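Local coordinates for phospholethanolamine N-methyltransferase 2 (Haemonchus contortus, PDB 4KRI), which probably methylates phosphomonomethylethanolamine and phosphodimethylethanolamine with S-adenosylmethionine as donor, in nematode phosphocholine biosynthesis, at residues N131-V144 with D156-K168. Numbering follows the deposited sequence.
Sequences NGNVGFQFYAVNEV and DFIWTLMKKPFPK
Val141 packs against two aromatic neighbours on one face of an antiparallel strand pair, 132-143 with 156-166. Its CG1 methyl, anti to the backbone N (chi1 -174°), reaches CD1 of Phe157 at 3.7 Å, while CG2 runs alongside Trp159, 3.6 Å from its CD1. A beta-branched residue suits this place because its two methyls serve two rings. Further along, Leu161 divides its contacts: CB meets CD1 of Phe136, and CD2 lies 4.0 Å from CD1 of Phe138. Between these groups the register slips at a classic beta bulge, where Thr160 O accepts from Tyr139 N (3.1 Å) and Ala140 N (3.3 Å). On the other face Gly135, lacking a side chain, admits the edge of the Phe166 ring, CD2 standing 3.6 Å from Gly135 N. Beside the bulge, polar Asn142 and Thr160 suit a water that accepts from Asn142 ND2, donates to Ile158 O and hydrogen-bonds Thr160 OG1. At one end Val144 CG2 covers the carboxylate of Asp156, whose OD1 salt-bridges Arg103 and OD2 hydrogen-bonds Ser147. Flanked by strands 98-105 and 273-277, the pair, connected by helix 145-151, links N-terminal and methyltransferase regions; its buried Lys163 salt-bridges Glu129, and Glu143 hydrogen-bonds Tyr275 N.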
# COMPACT_ATOMS: atom_id res chain seq x y z
N ASN A 131 -7.01 0.50 33.00
CA ASN A 131 -6.48 -0.83 33.28
C ASN A 131 -6.00 -1.59 32.04
O ASN A 131 -5.89 -2.82 32.05
CB ASN A 131 -7.49 -1.67 34.07
CG ASN A 131 -7.16 -1.72 35.56
OD1 ASN A 131 -6.90 -2.79 36.11
ND2 ASN A 131 -7.14 -0.56 36.21
N GLY A 132 -5.70 -0.84 30.98
CA GLY A 132 -5.14 -1.41 29.77
C GLY A 132 -4.28 -0.38 29.07
O GLY A 132 -3.91 0.64 29.66
N ASN A 133 -3.95 -0.64 27.80
CA ASN A 133 -3.16 0.30 27.02
C ASN A 133 -3.98 0.97 25.92
O ASN A 133 -5.04 0.48 25.53
CB ASN A 133 -1.96 -0.41 26.38
CG ASN A 133 -0.87 -0.74 27.38
OD1 ASN A 133 -0.73 -0.08 28.41
ND2 ASN A 133 -0.09 -1.76 27.07
N VAL A 134 -3.48 2.10 25.43
CA VAL A 134 -4.02 2.71 24.22
C VAL A 134 -2.87 2.92 23.25
O VAL A 134 -1.71 2.99 23.66
CB VAL A 134 -4.72 4.07 24.48
CG1 VAL A 134 -5.99 3.87 25.29
CG2 VAL A 134 -3.77 5.06 25.15
N GLY A 135 -3.20 3.02 21.97
CA GLY A 135 -2.19 3.23 20.95
C GLY A 135 -2.88 3.59 19.66
O GLY A 135 -4.11 3.69 19.61
N PHE A 136 -2.10 3.81 18.61
CA PHE A 136 -2.70 4.13 17.32
C PHE A 136 -2.82 2.92 16.41
O PHE A 136 -1.85 2.18 16.22
CB PHE A 136 -1.88 5.21 16.61
CG PHE A 136 -2.08 6.58 17.18
CD1 PHE A 136 -3.33 7.20 17.11
CD2 PHE A 136 -1.02 7.26 17.77
CE1 PHE A 136 -3.51 8.48 17.65
CE2 PHE A 136 -1.20 8.52 18.31
CZ PHE A 136 -2.45 9.14 18.26
N GLN A 137 -4.02 2.72 15.86
CA GLN A 137 -4.24 1.74 14.81
C GLN A 137 -3.97 2.40 13.47
O GLN A 137 -4.40 3.53 13.22
CB GLN A 137 -5.68 1.21 14.86
CG GLN A 137 -6.06 0.31 13.69
CD GLN A 137 -7.48 -0.19 13.79
OE1 GLN A 137 -7.89 -0.75 14.81
NE2 GLN A 137 -8.26 0.02 12.72
N PHE A 138 -3.25 1.70 12.60
CA PHE A 138 -2.89 2.24 11.29
C PHE A 138 -4.06 2.25 10.31
O PHE A 138 -4.82 1.27 10.22
CB PHE A 138 -1.72 1.44 10.70
CG PHE A 138 -1.33 1.87 9.32
CD1 PHE A 138 -0.52 2.98 9.13
CD2 PHE A 138 -1.80 1.18 8.22
CE1 PHE A 138 -0.16 3.38 7.86
CE2 PHE A 138 -1.45 1.58 6.93
CZ PHE A 138 -0.63 2.68 6.76
N TYR A 139 -4.22 3.36 9.57
CA TYR A 139 -5.18 3.40 8.47
C TYR A 139 -4.50 3.60 7.11
O TYR A 139 -4.72 2.82 6.19
CB TYR A 139 -6.26 4.46 8.70
CG TYR A 139 -7.29 4.47 7.60
CD1 TYR A 139 -8.30 3.51 7.55
CD2 TYR A 139 -7.25 5.42 6.59
CE1 TYR A 139 -9.24 3.50 6.53
CE2 TYR A 139 -8.19 5.42 5.57
CZ TYR A 139 -9.18 4.47 5.54
OH TYR A 139 -10.10 4.50 4.51
N ALA A 140 -3.71 4.66 6.97
CA ALA A 140 -3.05 4.91 5.69
C ALA A 140 -1.90 5.89 5.81
O ALA A 140 -1.80 6.65 6.77
CB ALA A 140 -4.04 5.42 4.64
N VAL A 141 -1.02 5.86 4.82
CA VAL A 141 -0.08 6.95 4.58
C VAL A 141 -0.32 7.41 3.16
O VAL A 141 -0.27 6.61 2.22
CB VAL A 141 1.39 6.51 4.67
CG1 VAL A 141 2.30 7.76 4.56
CG2 VAL A 141 1.66 5.76 5.96
N ASN A 142 -0.61 8.69 2.99
CA ASN A 142 -0.79 9.26 1.67
C ASN A 142 0.28 10.28 1.37
O ASN A 142 0.94 10.79 2.29
CB ASN A 142 -2.14 9.95 1.54
CG ASN A 142 -3.30 8.98 1.45
OD1 ASN A 142 -3.54 8.39 0.39
ND2 ASN A 142 -4.04 8.83 2.56
N GLU A 143 0.45 10.60 0.10
CA GLU A 143 1.29 11.73 -0.29
C GLU A 143 0.45 12.99 -0.36
O GLU A 143 -0.71 12.94 -0.81
CB GLU A 143 1.91 11.50 -1.67
CG GLU A 143 2.83 10.30 -1.76
CD GLU A 143 3.34 10.09 -3.17
OE1 GLU A 143 2.52 9.73 -4.03
OE2 GLU A 143 4.54 10.33 -3.45
N VAL A 144 1.03 14.12 0.04
CA VAL A 144 0.42 15.41 -0.21
C VAL A 144 0.50 15.70 -1.70
O VAL A 144 1.59 15.82 -2.26
CB VAL A 144 1.15 16.54 0.55
CG1 VAL A 144 0.48 17.90 0.26
CG2 VAL A 144 1.14 16.25 2.03
N ASP A 156 6.21 14.07 0.83
CA ASP A 156 5.47 14.89 1.77
C ASP A 156 4.30 14.01 2.20
O ASP A 156 3.42 13.70 1.40
CB ASP A 156 5.01 16.18 1.06
CG ASP A 156 4.55 17.26 2.01
OD1 ASP A 156 4.47 16.99 3.23
OD2 ASP A 156 4.26 18.39 1.54
N PHE A 157 4.31 13.54 3.45
CA PHE A 157 3.37 12.46 3.84
C PHE A 157 2.25 12.87 4.79
O PHE A 157 2.41 13.79 5.58
CB PHE A 157 4.15 11.30 4.44
CG PHE A 157 5.07 10.64 3.46
CD1 PHE A 157 4.56 9.86 2.43
CD2 PHE A 157 6.45 10.82 3.54
CE1 PHE A 157 5.40 9.24 1.52
CE2 PHE A 157 7.30 10.21 2.63
CZ PHE A 157 6.77 9.41 1.62
N ILE A 158 1.12 12.18 4.69
CA ILE A 158 0.00 12.33 5.62
C ILE A 158 -0.29 10.96 6.21
O ILE A 158 -0.61 10.03 5.48
CB ILE A 158 -1.27 12.78 4.90
CG1 ILE A 158 -1.01 14.09 4.14
CG2 ILE A 158 -2.42 12.95 5.90
CD1 ILE A 158 -2.10 14.40 3.12
N TRP A 159 -0.17 10.83 7.53
CA TRP A 159 -0.59 9.59 8.18
C TRP A 159 -2.01 9.75 8.67
O TRP A 159 -2.37 10.78 9.22
CB TRP A 159 0.30 9.28 9.40
CG TRP A 159 1.66 8.75 9.09
CD1 TRP A 159 2.06 7.44 9.14
CD2 TRP A 159 2.81 9.50 8.71
NE1 TRP A 159 3.40 7.34 8.81
CE2 TRP A 159 3.88 8.59 8.53
CE3 TRP A 159 3.05 10.86 8.49
CZ2 TRP A 159 5.16 9.00 8.15
CZ3 TRP A 159 4.31 11.27 8.11
CH2 TRP A 159 5.35 10.34 7.94
N THR A 160 -2.82 8.72 8.50
CA THR A 160 -4.15 8.67 9.10
C THR A 160 -4.11 7.54 10.11
O THR A 160 -3.90 6.39 9.72
CB THR A 160 -5.23 8.35 8.04
OG1 THR A 160 -5.27 9.39 7.05
CG2 THR A 160 -6.60 8.26 8.70
N LEU A 161 -4.29 7.86 11.39
CA LEU A 161 -4.22 6.86 12.47
C LEU A 161 -5.41 7.03 13.39
O LEU A 161 -5.98 8.12 13.47
CB LEU A 161 -2.93 7.08 13.28
CG LEU A 161 -1.61 7.14 12.50
CD1 LEU A 161 -0.48 7.66 13.40
CD2 LEU A 161 -1.25 5.77 11.95
N MET A 162 -5.80 5.96 14.09
CA MET A 162 -6.95 6.05 14.99
C MET A 162 -6.57 5.54 16.38
O MET A 162 -5.91 4.51 16.50
CB MET A 162 -8.11 5.21 14.42
CG MET A 162 -9.40 5.29 15.22
SD MET A 162 -10.84 4.70 14.28
CE MET A 162 -10.04 4.18 12.75
N LYS A 163 -6.99 6.25 17.42
CA LYS A 163 -6.71 5.81 18.79
C LYS A 163 -7.57 4.61 19.15
O LYS A 163 -8.79 4.65 18.97
CB LYS A 163 -7.02 6.93 19.78
CG LYS A 163 -6.68 6.56 21.22
CD LYS A 163 -7.09 7.66 22.20
CE LYS A 163 -6.81 7.23 23.63
NZ LYS A 163 -7.07 8.32 24.62
N LYS A 164 -6.95 3.55 19.66
CA LYS A 164 -7.67 2.31 20.00
C LYS A 164 -7.17 1.76 21.33
O LYS A 164 -6.05 2.06 21.76
CB LYS A 164 -7.47 1.25 18.91
CG LYS A 164 -8.08 1.60 17.58
CD LYS A 164 -9.60 1.63 17.66
CE LYS A 164 -10.21 1.84 16.27
NZ LYS A 164 -11.70 1.93 16.32
N PRO A 165 -8.01 0.96 22.01
CA PRO A 165 -7.58 0.27 23.23
C PRO A 165 -6.83 -1.02 22.89
O PRO A 165 -7.17 -1.68 21.89
CB PRO A 165 -8.91 -0.06 23.91
CG PRO A 165 -9.87 -0.27 22.77
CD PRO A 165 -9.45 0.77 21.73
N PHE A 166 -5.82 -1.38 23.68
CA PHE A 166 -5.06 -2.61 23.44
C PHE A 166 -4.82 -3.42 24.72
O PHE A 166 -4.66 -2.84 25.79
CB PHE A 166 -3.70 -2.30 22.80
CG PHE A 166 -3.77 -1.80 21.39
CD1 PHE A 166 -3.81 -2.69 20.32
CD2 PHE A 166 -3.78 -0.44 21.13
CE1 PHE A 166 -3.88 -2.23 19.01
CE2 PHE A 166 -3.84 0.03 19.82
CZ PHE A 166 -3.89 -0.86 18.76
N PRO A 167 -4.77 -4.76 24.59
CA PRO A 167 -4.37 -5.63 25.71
C PRO A 167 -2.97 -5.28 26.22
O PRO A 167 -2.28 -4.47 25.60
CB PRO A 167 -4.35 -7.03 25.08
CG PRO A 167 -5.27 -6.94 23.92
CD PRO A 167 -5.12 -5.54 23.39
N LYS A 168 -2.54 -5.89 27.32
CA LYS A 168 -1.26 -5.55 27.92
C LYS A 168 -0.16 -6.55 27.58
O LYS A 168 0.39 -6.52 26.47
CB LYS A 168 -1.41 -5.42 29.44
CG LYS A 168 -2.67 -4.66 29.87
CD LYS A 168 -2.57 -4.18 31.31
CE LYS A 168 -1.75 -2.91 31.41
NZ LYS A 168 -1.34 -2.63 32.82
O HOH W 1 -3.34 9.25 5.14
O HOH W 2 4.33 14.26 -1.73